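Long-range contact in TodX (Pseudomonas putida, PDB 3BS0), which carries toluene across the outer membrane and belongs to a family generally linked to long-chain fatty acid uptake: residues L37-P41 with D92-G96. Numbering follows the deposited sequence.
Sequences LSFAP and DWRFG
Arg94 reaches from its strand into the turn at 37-41 and hands its guanidinium to backbone carbonyls. Two weak hydrogen bonds result. Arg94 NH2 gives one to Ala40 O at 3.0 Å, bent to 121° at the hydrogen. The other, from Arg94 NH1 to Pro41 O, is longer at 3.5 Å but straighter. Pro41 O lies at the guanidinium edge, in its plane, whereas Leu37 O sits over one face, 3.6 Å above it and offset toward the rim. That carbonyl also accepts the Ala40 N–H, which closes the turn at the end of the 3-10 segment. A long, many-donor side chain suits a place where several carbonyls converge; a bend at chi2 (-78°) turns the chain toward them.

Van der Waals contacts pack the arginine chain itself. The Ala40 methyl, small and so able to lie beside the cation, is 3.5 Å from Arg94 NH1, and Leu37 CB meets Arg94 CB at 4.3 Å. Ser38 OG passes the arginine CG; its polar partner is Ser142 on strand 129-143, through a weak hydrogen bond. A leucine in place of Arg94 would probably leave the Ala40 and Pro41 carbonyls without these donors and the turn less firmly tied to the strand.

Trp93 and Phe95 point away from the turn, following the in-out alternation of a transmembrane beta-barrel strand; the contact ties the end of the segment before strand 44-60 to the barrel's inner wall, consistent with the N-terminal hatch that plugs FadL-family channels.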
ATOM      1  N   LEU A  37      20.320  -4.094  -9.310  1.00 34.93           N
ATOM      2  CA  LEU A  37      20.343  -5.496  -9.691  1.00 35.87           C
ATOM      3  C   LEU A  37      21.719  -5.913 -10.197  1.00 38.15           C
ATOM      4  O   LEU A  37      22.041  -7.108 -10.249  1.00 37.27           O
ATOM      5  CB  LEU A  37      19.282  -5.793 -10.758  1.00 34.05           C
ATOM      6  CG  LEU A  37      17.815  -5.690 -10.331  1.00 33.13           C
ATOM      7  CD1 LEU A  37      16.949  -5.953 -11.550  1.00 27.26           C
ATOM      8  CD2 LEU A  37      17.496  -6.679  -9.199  1.00 26.24           C
ATOM      9  N   SER A  38      22.539  -4.933 -10.565  1.00 38.54           N
ATOM     10  CA  SER A  38      23.870  -5.246 -11.061  1.00 37.53           C
ATOM     11  C   SER A  38      24.795  -5.658  -9.926  1.00 38.71           C
ATOM     12  O   SER A  38      25.910  -6.131 -10.163  1.00 39.61           O
ATOM     13  CB  SER A  38      24.452  -4.067 -11.835  1.00 35.61           C
ATOM     14  OG  SER A  38      23.985  -4.068 -13.169  1.00 33.41           O
ATOM     15  N   PHE A  39      24.322  -5.497  -8.695  1.00 38.42           N
ATOM     16  CA  PHE A  39      25.102  -5.892  -7.528  1.00 38.55           C
ATOM     17  C   PHE A  39      24.731  -7.331  -7.186  1.00 38.19           C
ATOM     18  O   PHE A  39      25.110  -7.857  -6.140  1.00 38.95           O
ATOM     19  CB  PHE A  39      24.785  -5.018  -6.309  1.00 40.52           C
ATOM     20  CG  PHE A  39      24.928  -3.542  -6.542  1.00 44.47           C
ATOM     21  CD1 PHE A  39      25.616  -3.046  -7.642  1.00 48.57           C
ATOM     22  CD2 PHE A  39      24.360  -2.640  -5.653  1.00 46.17           C
ATOM     23  CE1 PHE A  39      25.723  -1.666  -7.853  1.00 49.35           C
ATOM     24  CE2 PHE A  39      24.465  -1.270  -5.857  1.00 47.95           C
ATOM     25  CZ  PHE A  39      25.143  -0.782  -6.957  1.00 45.77           C
ATOM     26  N   ALA A  40      23.969  -7.969  -8.057  1.00 37.74           N
ATOM     27  CA  ALA A  40      23.558  -9.337  -7.789  1.00 39.46           C
ATOM     28  C   ALA A  40      24.671 -10.346  -8.064  1.00 39.95           C
ATOM     29  O   ALA A  40      25.502 -10.151  -8.958  1.00 35.82           O
ATOM     30  CB  ALA A  40      22.332  -9.688  -8.618  1.00 37.42           C
ATOM     31  N   PRO A  41      24.696 -11.444  -7.289  1.00 40.21           N
ATOM     32  CA  PRO A  41      25.722 -12.462  -7.491  1.00 41.24           C
ATOM     33  C   PRO A  41      25.576 -13.071  -8.880  1.00 42.08           C
ATOM     34  O   PRO A  41      24.469 -13.166  -9.417  1.00 41.39           O
ATOM     35  CB  PRO A  41      25.452 -13.457  -6.367  1.00 41.59           C
ATOM     36  CG  PRO A  41      23.992 -13.301  -6.109  1.00 42.27           C
ATOM     37  CD  PRO A  41      23.790 -11.820  -6.191  1.00 40.83           C
ATOM     38  N   ASP A  92      26.837  -8.000 -19.118  1.00 54.18           N
ATOM     39  CA  ASP A  92      26.771  -6.807 -18.280  1.00 54.54           C
ATOM     40  C   ASP A  92      25.331  -6.491 -17.900  1.00 54.12           C
ATOM     41  O   ASP A  92      25.075  -5.702 -16.991  1.00 53.54           O
ATOM     42  CB  ASP A  92      27.348  -5.612 -19.044  1.00 55.89           C
ATOM     43  CG  ASP A  92      28.858  -5.567 -19.014  1.00 57.21           C
ATOM     44  OD1 ASP A  92      29.444  -4.882 -19.888  1.00 55.19           O
ATOM     45  OD2 ASP A  92      29.446  -6.200 -18.105  1.00 57.22           O
ATOM     46  N   TRP A  93      24.396  -7.104 -18.616  1.00 53.99           N
ATOM     47  CA  TRP A  93      22.978  -6.877 -18.381  1.00 54.03           C
ATOM     48  C   TRP A  93      22.321  -7.765 -17.334  1.00 50.78           C
ATOM     49  O   TRP A  93      22.812  -8.840 -16.978  1.00 48.77           O
ATOM     50  CB  TRP A  93      22.176  -7.038 -19.683  1.00 58.61           C
ATOM     51  CG  TRP A  93      22.457  -6.014 -20.744  1.00 64.14           C
ATOM     52  CD1 TRP A  93      23.509  -5.994 -21.609  1.00 66.21           C
ATOM     53  CD2 TRP A  93      21.666  -4.859 -21.040  1.00 66.28           C
ATOM     54  NE1 TRP A  93      23.426  -4.895 -22.432  1.00 68.01           N
ATOM     55  CE2 TRP A  93      22.307  -4.176 -22.104  1.00 67.48           C
ATOM     56  CE3 TRP A  93      20.486  -4.322 -20.514  1.00 68.37           C
ATOM     57  CZ2 TRP A  93      21.799  -2.994 -22.652  1.00 67.73           C
ATOM     58  CZ3 TRP A  93      19.980  -3.147 -21.055  1.00 69.09           C
ATOM     59  CH2 TRP A  93      20.643  -2.494 -22.115  1.00 68.25           C
ATOM     60  N   ARG A  94      21.192  -7.273 -16.844  1.00 47.02           N
ATOM     61  CA  ARG A  94      20.367  -8.003 -15.903  1.00 44.49           C
ATOM     62  C   ARG A  94      18.963  -7.726 -16.429  1.00 43.97           C
ATOM     63  O   ARG A  94      18.592  -6.571 -16.653  1.00 43.41           O
ATOM     64  CB  ARG A  94      20.515  -7.477 -14.482  1.00 40.89           C
ATOM     65  CG  ARG A  94      21.930  -7.503 -13.949  1.00 42.69           C
ATOM     66  CD  ARG A  94      22.421  -8.871 -13.480  1.00 42.49           C
ATOM     67  NE  ARG A  94      23.819  -8.772 -13.050  1.00 42.44           N
ATOM     68  CZ  ARG A  94      24.428  -9.598 -12.205  1.00 43.53           C
ATOM     69  NH1 ARG A  94      23.781 -10.628 -11.667  1.00 44.67           N
ATOM     70  NH2 ARG A  94      25.687  -9.373 -11.871  1.00 42.89           N
ATOM     71  N   PHE A  95      18.215  -8.791 -16.693  1.00 41.14           N
ATOM     72  CA  PHE A  95      16.857  -8.668 -17.178  1.00 37.59           C
ATOM     73  C   PHE A  95      15.961  -9.379 -16.171  1.00 36.99           C
ATOM     74  O   PHE A  95      16.261 -10.496 -15.738  1.00 34.59           O
ATOM     75  CB  PHE A  95      16.725  -9.323 -18.544  1.00 38.42           C
ATOM     76  CG  PHE A  95      17.474  -8.608 -19.642  1.00 40.94           C
ATOM     77  CD1 PHE A  95      18.688  -9.102 -20.118  1.00 39.46           C
ATOM     78  CD2 PHE A  95      16.930  -7.464 -20.239  1.00 39.00           C
ATOM     79  CE1 PHE A  95      19.345  -8.467 -21.179  1.00 42.70           C
ATOM     80  CE2 PHE A  95      17.568  -6.825 -21.285  1.00 39.18           C
ATOM     81  CZ  PHE A  95      18.778  -7.321 -21.765  1.00 41.73           C
ATOM     82  N   GLY A  96      14.865  -8.738 -15.785  1.00 35.84           N
ATOM     83  CA  GLY A  96      13.988  -9.363 -14.824  1.00 34.78           C
ATOM     84  C   GLY A  96      12.512  -9.047 -14.935  1.00 36.12           C
ATOM     85  O   GLY A  96      12.116  -7.962 -15.352  1.00 38.03           O
TER